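Local coordinates for microcin B17-processing protein McbD (Escherichia coli str. K-12 substr. MG1655, PDB 6GRH), which is needed to process the inactive microcin B17 precursor into the active antibiotic peptide, as the YcaO-family protein of an assembly with McbB and McbC, at residues Tyr342-Val347 and Leu351-Lys356; Ala11-Met16 and Gly56-Arg61; Arg62-Glu67 and Cys149-His154. The protein carries 1 engineered substitution. One frame throughout, in Å; residues are numbered along the deposited sequence.

Contact 1: Tyr342-Val347 and Leu351-Lys356; sequences YARERV and LVWYTK. With EDO (1,2-ethanediol), chain Q; EDO (1,2-ethanediol), chain N.
Trp353 receives Arg344 CB on one face of its indole, 3.6 Å from the centroid of the six-membered ring and 11° off its normal, a CH-pi contact on one side of the beta hairpin formed by strands 339-347 and 350-358. At the indole edge, in plane, NE1 donates to O2 of an ethanediol 2.8 Å away. The Arg344 chain bends at chi2, which carries its guanidinium past the ring, the two planes 18° apart; Tyr342 CE2 lies over one face of the guanidinium, while NH2 meets O2 of a second ethanediol at the edge. NE of Arg344 is bonded to Thr31 O of a McbB chain.

The antiparallel ladder is regular. Ala343 and Tyr354 form a hydrogen-bonded pair, Tyr354 N lying 2.9 Å from Ala343 O, as do Glu345 and Val352, with Val352 N 3.0 Å from Glu345 O; Tyr342-Thr355, Arg344-Trp353 and Arg346-Leu351 are the non-hydrogen-bonded pairs. On the face bearing Ala343, Glu345, Val352 and Tyr354, the Ala343 methyl CB touches Tyr354 CD1 at 4.0 Å, and Val347 CG2 reaches Val352 CG1 at 3.8 Å. McbB also covers this face, where its Arg199 forms a salt bridge to Glu345 OE1. Glu345 OE1 also accepts from Tyr354 OH at 2.6 Å, the hydroxyl lying 51° out of the carboxylate plane, with carboxylate and phenol planes almost perpendicular.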
loop_
_atom_site.group_PDB
_atom_site.type_symbol
_atom_site.label_atom_id
_atom_site.label_comp_id
_atom_site.label_asym_id
_atom_site.label_seq_id
_atom_site.Cartn_x
_atom_site.Cartn_y
_atom_site.Cartn_z
ATOM N N TYR E 342 12.095 -19.235 43.280
ATOM C CA TYR E 342 11.194 -19.191 42.122
ATOM C C TYR E 342 10.095 -18.178 42.324
ATOM O O TYR E 342 9.704 -17.867 43.462
ATOM C CB TYR E 342 10.625 -20.593 41.818
ATOM C CG TYR E 342 9.648 -21.068 42.846
ATOM C CD1 TYR E 342 10.082 -21.693 43.997
ATOM C CD2 TYR E 342 8.285 -20.842 42.684
ATOM C CE1 TYR E 342 9.178 -22.090 44.974
ATOM C CE2 TYR E 342 7.374 -21.234 43.642
ATOM C CZ TYR E 342 7.813 -21.832 44.789
ATOM O OH TYR E 342 6.890 -22.219 45.744
ATOM N N ALA E 343 9.652 -17.616 41.202
ATOM C CA ALA E 343 8.477 -16.752 41.137
ATOM C C ALA E 343 7.819 -17.014 39.773
ATOM O O ALA E 343 8.470 -17.512 38.823
ATOM C CB ALA E 343 8.855 -15.305 41.262
ATOM N N ARG E 344 6.524 -16.769 39.706
ATOM C CA ARG E 344 5.788 -16.939 38.467
ATOM C C ARG E 344 4.637 -15.959 38.343
ATOM O O ARG E 344 4.079 -15.482 39.341
ATOM C CB ARG E 344 5.349 -18.382 38.261
ATOM C CG ARG E 344 4.178 -18.856 39.105
ATOM C CD ARG E 344 4.409 -18.653 40.580
ATOM N NE ARG E 344 3.538 -19.478 41.409
ATOM C CZ ARG E 344 3.535 -19.465 42.744
ATOM N NH1 ARG E 344 4.324 -18.627 43.412
ATOM N NH2 ARG E 344 2.722 -20.292 43.419
ATOM N N GLU E 345 4.299 -15.663 37.086
ATOM C CA GLU E 345 3.270 -14.668 36.747
ATOM C C GLU E 345 2.494 -15.130 35.511
ATOM O O GLU E 345 3.088 -15.561 34.516
ATOM C CB GLU E 345 3.925 -13.295 36.464
ATOM C CG GLU E 345 4.624 -12.712 37.680
ATOM C CD GLU E 345 5.364 -11.405 37.441
ATOM O OE1 GLU E 345 5.804 -11.122 36.279
ATOM O OE2 GLU E 345 5.511 -10.671 38.451
ATOM N N ARG E 346 1.179 -15.055 35.591
ATOM C CA ARG E 346 0.330 -15.334 34.468
ATOM C C ARG E 346 0.475 -14.305 33.345
ATOM O O ARG E 346 0.406 -13.081 33.571
ATOM C CB ARG E 346 -1.106 -15.441 34.922
ATOM C CG ARG E 346 -2.001 -16.106 33.918
ATOM C CD ARG E 346 -3.416 -16.287 34.441
ATOM N NE ARG E 346 -4.283 -16.781 33.383
ATOM C CZ ARG E 346 -5.588 -17.018 33.500
ATOM N NH1 ARG E 346 -6.242 -16.770 34.628
ATOM N NH2 ARG E 346 -6.256 -17.489 32.449
ATOM N N VAL E 347 0.674 -14.821 32.142
ATOM C CA VAL E 347 0.709 -14.030 30.905
ATOM C C VAL E 347 -0.203 -14.787 29.934
ATOM O O VAL E 347 0.095 -15.910 29.578
ATOM C CB VAL E 347 2.141 -13.951 30.322
ATOM C CG1 VAL E 347 2.154 -13.201 29.002
ATOM C CG2 VAL E 347 3.100 -13.328 31.330
ATOM N N LEU E 351 2.168 -19.305 32.127
ATOM C CA LEU E 351 2.960 -18.769 33.231
ATOM C C LEU E 351 4.362 -18.536 32.712
ATOM O O LEU E 351 4.879 -19.358 31.941
ATOM C CB LEU E 351 3.018 -19.756 34.392
ATOM C CG LEU E 351 1.717 -19.900 35.153
ATOM C CD1 LEU E 351 1.768 -21.097 36.056
ATOM C CD2 LEU E 351 1.420 -18.661 35.974
ATOM N N VAL E 352 4.943 -17.422 33.103
ATOM C CA VAL E 352 6.376 -17.180 32.954
ATOM C C VAL E 352 7.005 -17.350 34.339
ATOM O O VAL E 352 6.335 -17.117 35.355
ATOM C CB VAL E 352 6.688 -15.823 32.322
ATOM C CG1 VAL E 352 6.033 -15.719 30.929
ATOM C CG2 VAL E 352 6.298 -14.612 33.220
ATOM N N TRP E 353 8.291 -17.736 34.343
ATOM C CA TRP E 353 9.021 -18.222 35.515
ATOM C C TRP E 353 10.307 -17.446 35.697
ATOM O O TRP E 353 11.040 -17.201 34.718
ATOM C CB TRP E 353 9.347 -19.690 35.335
ATOM C CG TRP E 353 8.096 -20.485 35.340
ATOM C CD1 TRP E 353 7.299 -20.766 34.273
ATOM C CD2 TRP E 353 7.447 -21.018 36.484
ATOM N NE1 TRP E 353 6.199 -21.461 34.686
ATOM C CE2 TRP E 353 6.258 -21.620 36.042
ATOM C CE3 TRP E 353 7.756 -21.043 37.856
ATOM C CZ2 TRP E 353 5.387 -22.272 36.909
ATOM C CZ3 TRP E 353 6.876 -21.690 38.725
ATOM C CH2 TRP E 353 5.721 -22.307 38.243
ATOM N N TYR E 354 10.567 -17.055 36.935
ATOM C CA TYR E 354 11.837 -16.459 37.332
ATOM C C TYR E 354 12.442 -17.426 38.330
ATOM O O TYR E 354 11.725 -17.905 39.240
ATOM C CB TYR E 354 11.627 -15.107 38.005
ATOM C CG TYR E 354 10.692 -14.185 37.280
ATOM C CD1 TYR E 354 9.320 -14.264 37.471
ATOM C CD2 TYR E 354 11.178 -13.209 36.414
ATOM C CE1 TYR E 354 8.443 -13.392 36.802
ATOM C CE2 TYR E 354 10.327 -12.344 35.738
ATOM C CZ TYR E 354 8.966 -12.423 35.945
ATOM O OH TYR E 354 8.123 -11.552 35.286
ATOM N N THR E 355 13.719 -17.745 38.161
ATOM C CA THR E 355 14.388 -18.655 39.083
ATOM C C THR E 355 15.785 -18.153 39.387
ATOM O O THR E 355 16.405 -17.495 38.549
ATOM C CB THR E 355 14.537 -20.086 38.515
ATOM O OG1 THR E 355 15.063 -20.009 37.192
ATOM C CG2 THR E 355 13.210 -20.818 38.495
ATOM N N LYS E 356 16.288 -18.517 40.567
ATOM C CA LYS E 356 17.707 -18.355 40.893
ATOM C C LYS E 356 18.161 -19.552 41.713
ATOM O O LYS E 356 17.535 -19.906 42.723
ATOM C CB LYS E 356 17.975 -17.061 41.665
ATOM C CG LYS E 356 19.463 -16.761 41.950
ATOM C CD LYS E 356 19.572 -15.583 42.900
ATOM C CE LYS E 356 20.984 -15.237 43.369
ATOM N NZ LYS E 356 21.751 -14.538 42.308
HETATM C C1 EDO Q . 2.977 -22.732 31.053
HETATM O O1 EDO Q . 3.684 -21.505 30.838
HETATM C C2 EDO Q . 3.212 -23.204 32.486
HETATM O O2 EDO Q . 4.532 -22.879 32.938
HETATM C C1 EDO N . 3.449 -18.431 46.964
HETATM O O1 EDO N . 2.250 -18.200 46.218
HETATM C C2 EDO N . 3.974 -19.859 46.816
HETATM O O2 EDO N . 2.993 -20.740 46.258
#

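Contact 2: Ala11-Met16 and Gly56-Arg61; sequences AWPATM and GEYFER
Pro13 lies flat over one face of the Tyr58 ring, whereas the neighbouring Trp12 offers its indole edge to Phe59, giving the loop two different modes of approach to the helix. The loop leads into strand 15-18 of an antiparallel four-stranded sheet, and Ala14 and Thr15, both opposite Trp33, form a classic beta bulge there; the loop packs on helix 47-66.

For the proline the evidence is a CH-pi geometry: CG stands 3.9 Å from the Tyr58 centroid, 21° off the ring normal and shifted toward the rim. CB and CD reach the hydroxyl end, CB lying 3.6 Å from Tyr58 CZ and CD 3.7 Å from Tyr58 OH. Tyr58 holds CG anti to its backbone N (chi1 174°), sending the ring out from the helix to the loop. The hydroxyl itself bonds to Asp34 OD2, and Asp34 OD1 accepts from Ala14 N, a second tie between the loop and the tyrosine through one carboxylate.

The aromatic pair is bounded by McbB. Trp12 NE1 donates to Pro283 O of one McbB chain, and the indole stacks on Trp215 of another McbB chain, placing this contact at a subunit interface. Between the two rings themselves, Phe59 CZ sits in the indole plane, 3.6 Å from Trp12 CZ3 and 4.0 Å from Trp12 CH2.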
loop_
_atom_site.group_PDB
_atom_site.type_symbol
_atom_site.label_atom_id
_atom_site.label_comp_id
_atom_site.label_asym_id
_atom_site.label_seq_id
_atom_site.Cartn_x
_atom_site.Cartn_y
_atom_site.Cartn_z
ATOM N N ALA E 11 3.205 -0.172 31.481
ATOM C CA ALA E 11 3.817 -1.299 32.147
ATOM C C ALA E 11 5.087 -1.747 31.423
ATOM O O ALA E 11 5.974 -2.319 32.065
ATOM C CB ALA E 11 2.842 -2.475 32.219
ATOM N N TRP E 12 5.149 -1.515 30.103
ATOM C CA TRP E 12 6.189 -2.058 29.232
ATOM C C TRP E 12 7.373 -1.071 29.071
ATOM O O TRP E 12 7.237 0.123 29.313
ATOM C CB TRP E 12 5.544 -2.499 27.876
ATOM C CG TRP E 12 4.456 -3.481 28.189
ATOM C CD1 TRP E 12 3.116 -3.238 28.233
ATOM C CD2 TRP E 12 4.633 -4.800 28.690
ATOM N NE1 TRP E 12 2.442 -4.348 28.678
ATOM C CE2 TRP E 12 3.346 -5.320 28.977
ATOM C CE3 TRP E 12 5.756 -5.619 28.889
ATOM C CZ2 TRP E 12 3.151 -6.613 29.453
ATOM C CZ3 TRP E 12 5.562 -6.908 29.364
ATOM C CH2 TRP E 12 4.258 -7.394 29.647
ATOM N N PRO E 13 8.540 -1.570 28.702
ATOM C CA PRO E 13 9.722 -0.715 28.680
ATOM C C PRO E 13 9.708 0.298 27.559
ATOM O O PRO E 13 8.977 0.137 26.567
ATOM C CB PRO E 13 10.866 -1.700 28.487
ATOM C CG PRO E 13 10.237 -2.847 27.827
ATOM C CD PRO E 13 8.878 -2.966 28.390
ATOM N N ALA E 14 10.574 1.294 27.697
ATOM C CA ALA E 14 10.648 2.382 26.741
ATOM C C ALA E 14 10.799 1.961 25.289
ATOM O O ALA E 14 10.081 2.451 24.431
ATOM C CB ALA E 14 11.766 3.359 27.117
ATOM N N THR E 15 11.767 1.103 25.007
ATOM C CA THR E 15 12.096 0.779 23.638
ATOM C C THR E 15 12.566 -0.655 23.537
ATOM O O THR E 15 13.388 -1.098 24.338
ATOM C CB THR E 15 13.227 1.691 23.080
ATOM O OG1 THR E 15 14.481 1.346 23.682
ATOM C CG2 THR E 15 12.952 3.147 23.328
ATOM N N MET E 16 12.019 -1.383 22.575
ATOM C CA MET E 16 12.698 -2.563 22.079
ATOM C C MET E 16 13.089 -2.333 20.631
ATOM O O MET E 16 12.346 -1.713 19.857
ATOM C CB MET E 16 11.861 -3.818 22.152
ATOM C CG MET E 16 12.685 -5.006 21.662
ATOM S SD MET E 16 11.904 -6.569 21.965
ATOM C CE MET E 16 13.227 -7.619 21.393
ATOM N N GLY E 56 13.557 -11.938 27.436
ATOM C CA GLY E 56 13.858 -12.722 28.637
ATOM C C GLY E 56 14.845 -12.077 29.580
ATOM O O GLY E 56 14.632 -12.063 30.786
ATOM N N GLU E 57 15.903 -11.488 29.038
ATOM C CA GLU E 57 16.881 -10.742 29.824
ATOM C C GLU E 57 16.221 -9.545 30.529
ATOM O O GLU E 57 16.477 -9.295 31.715
ATOM C CB GLU E 57 18.015 -10.270 28.900
ATOM C CG GLU E 57 19.163 -9.499 29.555
ATOM C CD GLU E 57 20.002 -10.360 30.475
ATOM O OE1 GLU E 57 20.314 -11.497 30.094
ATOM O OE2 GLU E 57 20.316 -9.888 31.588
ATOM N N TYR E 58 15.356 -8.840 29.804
ATOM C CA TYR E 58 14.607 -7.747 30.375
ATOM C C TYR E 58 13.693 -8.220 31.520
ATOM O O TYR E 58 13.715 -7.622 32.593
ATOM C CB TYR E 58 13.753 -7.035 29.300
ATOM C CG TYR E 58 12.865 -6.007 29.920
ATOM C CD1 TYR E 58 13.393 -4.820 30.358
ATOM C CD2 TYR E 58 11.511 -6.236 30.103
ATOM C CE1 TYR E 58 12.601 -3.854 30.958
ATOM C CE2 TYR E 58 10.704 -5.268 30.717
ATOM C CZ TYR E 58 11.261 -4.098 31.145
ATOM O OH TYR E 58 10.490 -3.135 31.721
ATOM N N PHE E 59 12.881 -9.249 31.283
ATOM C CA PHE E 59 11.988 -9.753 32.326
ATOM C C PHE E 59 12.796 -10.199 33.560
ATOM O O PHE E 59 12.408 -9.904 34.695
ATOM C CB PHE E 59 11.149 -10.931 31.856
ATOM C CG PHE E 59 9.802 -10.565 31.307
ATOM C CD1 PHE E 59 8.679 -10.579 32.137
ATOM C CD2 PHE E 59 9.621 -10.302 29.949
ATOM C CE1 PHE E 59 7.410 -10.277 31.636
ATOM C CE2 PHE E 59 8.352 -10.004 29.429
ATOM C CZ PHE E 59 7.240 -10.008 30.267
ATOM N N GLU E 60 13.903 -10.899 33.315
ATOM C CA GLU E 60 14.763 -11.391 34.398
ATOM C C GLU E 60 15.309 -10.244 35.258
ATOM O O GLU E 60 15.132 -10.231 36.455
ATOM C CB GLU E 60 15.949 -12.174 33.837
ATOM C CG GLU E 60 16.872 -12.717 34.911
ATOM C CD GLU E 60 18.267 -13.024 34.388
ATOM O OE1 GLU E 60 18.346 -13.692 33.345
ATOM O OE2 GLU E 60 19.267 -12.600 35.034
ATOM N N ARG E 61 15.993 -9.313 34.619
ATOM C CA ARG E 61 16.617 -8.197 35.313
ATOM C C ARG E 61 15.621 -7.276 35.978
ATOM O O ARG E 61 15.864 -6.811 37.104
ATOM C CB ARG E 61 17.546 -7.429 34.370
ATOM C CG ARG E 61 18.680 -8.335 33.897
ATOM C CD ARG E 61 20.049 -7.701 33.996
ATOM N NE ARG E 61 20.132 -6.642 33.021
ATOM C CZ ARG E 61 20.823 -6.676 31.885
ATOM N NH1 ARG E 61 21.563 -7.727 31.527
ATOM N NH2 ARG E 61 20.798 -5.609 31.113
#

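Contact 3: Arg62-Glu67 and Cys149-His154; sequences RHFFNE and CGCSFH
Phe64 and Cys151 account for most of the surface buried here, and they meet as a sulfur-aromatic pair. Cys151 SG stands above the ring centre, 3.6 Å from the Phe64 centroid and only 6° off the normal. The centring shows in the individual distances: SG is 3.7 Å from Phe64 CE2 and 3.9 Å from Phe64 CG, so no single ring atom dominates. Cys151 CB adds a contact at one side, 3.7 Å from Phe64 CE2. With SG anti to the carbonyl carbon (chi1 -71°), the sulfur is carried across the ring while CB stays near its rim.

The opposite face of Phe64 is taken by His63 CD2, 3.9 Å above the plane, which leaves the phenyl between a histidine of its own helix and the cysteine. In the fold this is the C-terminal turn of helix 47-66 packed on strand 151-154, which pairs antiparallel with strand 350-358; Lys356 of that strand touches both Phe64 and Cys151. Ser152, the third and smallest contributor, points its CB away from the helix, and it is the backbone that faces the ring: Ser152 O merely comes near the edge of the phenyl, close to its plane, a long 4.4 Å from Phe64 CE2.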
loop_
_atom_site.group_PDB
_atom_site.type_symbol
_atom_site.label_atom_id
_atom_site.label_comp_id
_atom_site.label_asym_id
_atom_site.label_seq_id
_atom_site.Cartn_x
_atom_site.Cartn_y
_atom_site.Cartn_z
ATOM N N ARG E 62 14.492 -7.036 35.326
ATOM C CA ARG E 62 13.449 -6.246 35.953
ATOM C C ARG E 62 12.933 -6.912 37.230
ATOM O O ARG E 62 12.705 -6.242 38.248
ATOM C CB ARG E 62 12.292 -5.965 34.999
ATOM C CG ARG E 62 11.248 -5.050 35.624
ATOM C CD ARG E 62 10.133 -4.734 34.637
ATOM N NE ARG E 62 9.350 -5.915 34.240
ATOM C CZ ARG E 62 8.198 -5.861 33.563
ATOM N NH1 ARG E 62 7.646 -4.701 33.169
ATOM N NH2 ARG E 62 7.566 -6.964 33.299
ATOM N N HIS E 63 12.768 -8.225 37.189
ATOM C CA HIS E 63 12.288 -8.933 38.361
ATOM C C HIS E 63 13.231 -8.792 39.590
ATOM O O HIS E 63 12.807 -8.387 40.684
ATOM C CB HIS E 63 12.095 -10.411 38.052
ATOM C CG HIS E 63 11.574 -11.184 39.218
ATOM N ND1 HIS E 63 10.251 -11.141 39.605
ATOM C CD2 HIS E 63 12.198 -12.025 40.077
ATOM C CE1 HIS E 63 10.081 -11.943 40.644
ATOM N NE2 HIS E 63 11.245 -12.492 40.951
ATOM N N PHE E 64 14.492 -9.148 39.378
ATOM C CA PHE E 64 15.489 -9.198 40.459
ATOM C C PHE E 64 15.913 -7.807 40.923
ATOM O O PHE E 64 16.100 -7.601 42.129
ATOM C CB PHE E 64 16.677 -10.081 40.066
ATOM C CG PHE E 64 16.318 -11.529 39.986
ATOM C CD1 PHE E 64 16.172 -12.276 41.155
ATOM C CD2 PHE E 64 16.102 -12.161 38.767
ATOM C CE1 PHE E 64 15.832 -13.621 41.097
ATOM C CE2 PHE E 64 15.756 -13.503 38.712
ATOM C CZ PHE E 64 15.609 -14.227 39.879
ATOM N N PHE E 65 15.986 -6.847 40.004
ATOM C CA PHE E 65 16.348 -5.449 40.352
ATOM C C PHE E 65 15.200 -4.589 40.883
ATOM O O PHE E 65 15.414 -3.708 41.730
ATOM C CB PHE E 65 16.993 -4.728 39.150
ATOM C CG PHE E 65 18.441 -5.056 38.939
ATOM C CD1 PHE E 65 18.830 -6.229 38.291
ATOM C CD2 PHE E 65 19.425 -4.185 39.387
ATOM C CE1 PHE E 65 20.164 -6.523 38.105
ATOM C CE2 PHE E 65 20.772 -4.491 39.222
ATOM C CZ PHE E 65 21.139 -5.652 38.589
ATOM N N ASN E 66 13.984 -4.804 40.395
ATOM C CA ASN E 66 12.928 -3.788 40.588
ATOM C C ASN E 66 11.679 -4.282 41.259
ATOM O O ASN E 66 10.840 -3.431 41.618
ATOM C CB ASN E 66 12.433 -3.225 39.258
ATOM C CG ASN E 66 13.495 -2.545 38.432
ATOM O OD1 ASN E 66 13.351 -2.513 37.211
ATOM N ND2 ASN E 66 14.533 -1.998 39.048
ATOM N N GLU E 67 11.490 -5.597 41.372
ATOM C CA GLU E 67 10.137 -6.140 41.601
ATOM C C GLU E 67 9.938 -7.153 42.730
ATOM O O GLU E 67 8.794 -7.610 42.910
ATOM C CB GLU E 67 9.613 -6.748 40.309
ATOM C CG GLU E 67 9.356 -5.739 39.203
ATOM C CD GLU E 67 8.805 -6.389 37.939
ATOM O OE1 GLU E 67 8.902 -7.636 37.771
ATOM O OE2 GLU E 67 8.286 -5.658 37.065
ATOM N N CYS E 149 24.060 -13.935 39.597
ATOM C CA CYS E 149 24.509 -15.321 39.326
ATOM C C CYS E 149 23.399 -16.323 39.567
ATOM O O CYS E 149 22.710 -16.261 40.582
ATOM C CB CYS E 149 25.686 -15.731 40.206
ATOM S SG CYS E 149 27.190 -14.862 39.757
ATOM N N GLY E 150 23.224 -17.221 38.603
ATOM C CA GLY E 150 22.218 -18.253 38.677
ATOM C C GLY E 150 20.792 -17.837 38.357
ATOM O O GLY E 150 19.894 -18.653 38.497
ATOM N N CYS E 151 20.582 -16.595 37.939
ATOM C CA CYS E 151 19.239 -16.067 37.655
ATOM C C CYS E 151 18.823 -16.433 36.242
ATOM O O CYS E 151 19.657 -16.433 35.329
ATOM C CB CYS E 151 19.204 -14.555 37.777
ATOM S SG CYS E 151 19.340 -13.924 39.473
ATOM N N SER E 152 17.542 -16.754 36.068
ATOM C CA SER E 152 17.000 -17.087 34.750
ATOM C C SER E 152 15.517 -16.760 34.661
ATOM O O SER E 152 14.833 -16.613 35.681
ATOM C CB SER E 152 17.239 -18.565 34.417
ATOM O OG SER E 152 17.289 -18.759 33.016
ATOM N N PHE E 153 15.057 -16.619 33.418
ATOM C CA PHE E 153 13.656 -16.365 33.094
ATOM C C PHE E 153 13.276 -17.268 31.940
ATOM O O PHE E 153 14.023 -17.361 30.961
ATOM C CB PHE E 153 13.455 -14.907 32.694
ATOM C CG PHE E 153 12.096 -14.615 32.134
ATOM C CD1 PHE E 153 11.029 -14.338 32.976
ATOM C CD2 PHE E 153 11.871 -14.641 30.761
ATOM C CE1 PHE E 153 9.782 -14.064 32.466
ATOM C CE2 PHE E 153 10.613 -14.368 30.242
ATOM C CZ PHE E 153 9.567 -14.062 31.091
ATOM N N HIS E 154 12.131 -17.936 32.029
ATOM C CA HIS E 154 11.631 -18.681 30.876
ATOM C C HIS E 154 10.143 -18.942 30.953
ATOM O O HIS E 154 9.540 -18.714 31.982
ATOM C CB HIS E 154 12.377 -20.021 30.767
ATOM C CG HIS E 154 12.646 -20.425 29.348
ATOM N ND1 HIS E 154 11.722 -21.108 28.579
ATOM C CD2 HIS E 154 13.710 -20.180 28.540
ATOM C CE1 HIS E 154 12.215 -21.285 27.364
ATOM N NE2 HIS E 154 13.420 -20.737 27.316
#

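Overall arrangement
Helix 47-66 serves both contact 2 and contact 3, whose centres are about 11 Å apart, while contacts 1 and 3 meet in one sheet with centres about 10 Å apart. Strand 151-154 continues the hairpin: Ser152 N approaches Thr355 O at 2.8 Å and Lys356 NZ approaches Cys149 O at 2.6 Å, both probable hydrogen bonds. Contacts 1 and 2, about 15 Å apart between centres, still touch, with Tyr354 OH 3.3 Å from Phe59 CD1. Aromatic rings link all three: Tyr354 stacks on His63, and Phe153 stacks on Phe59 and meets Tyr354 obliquely. A glycerol, probably from the crystallisation liquor, is hydrogen-bonded to Phe153 N.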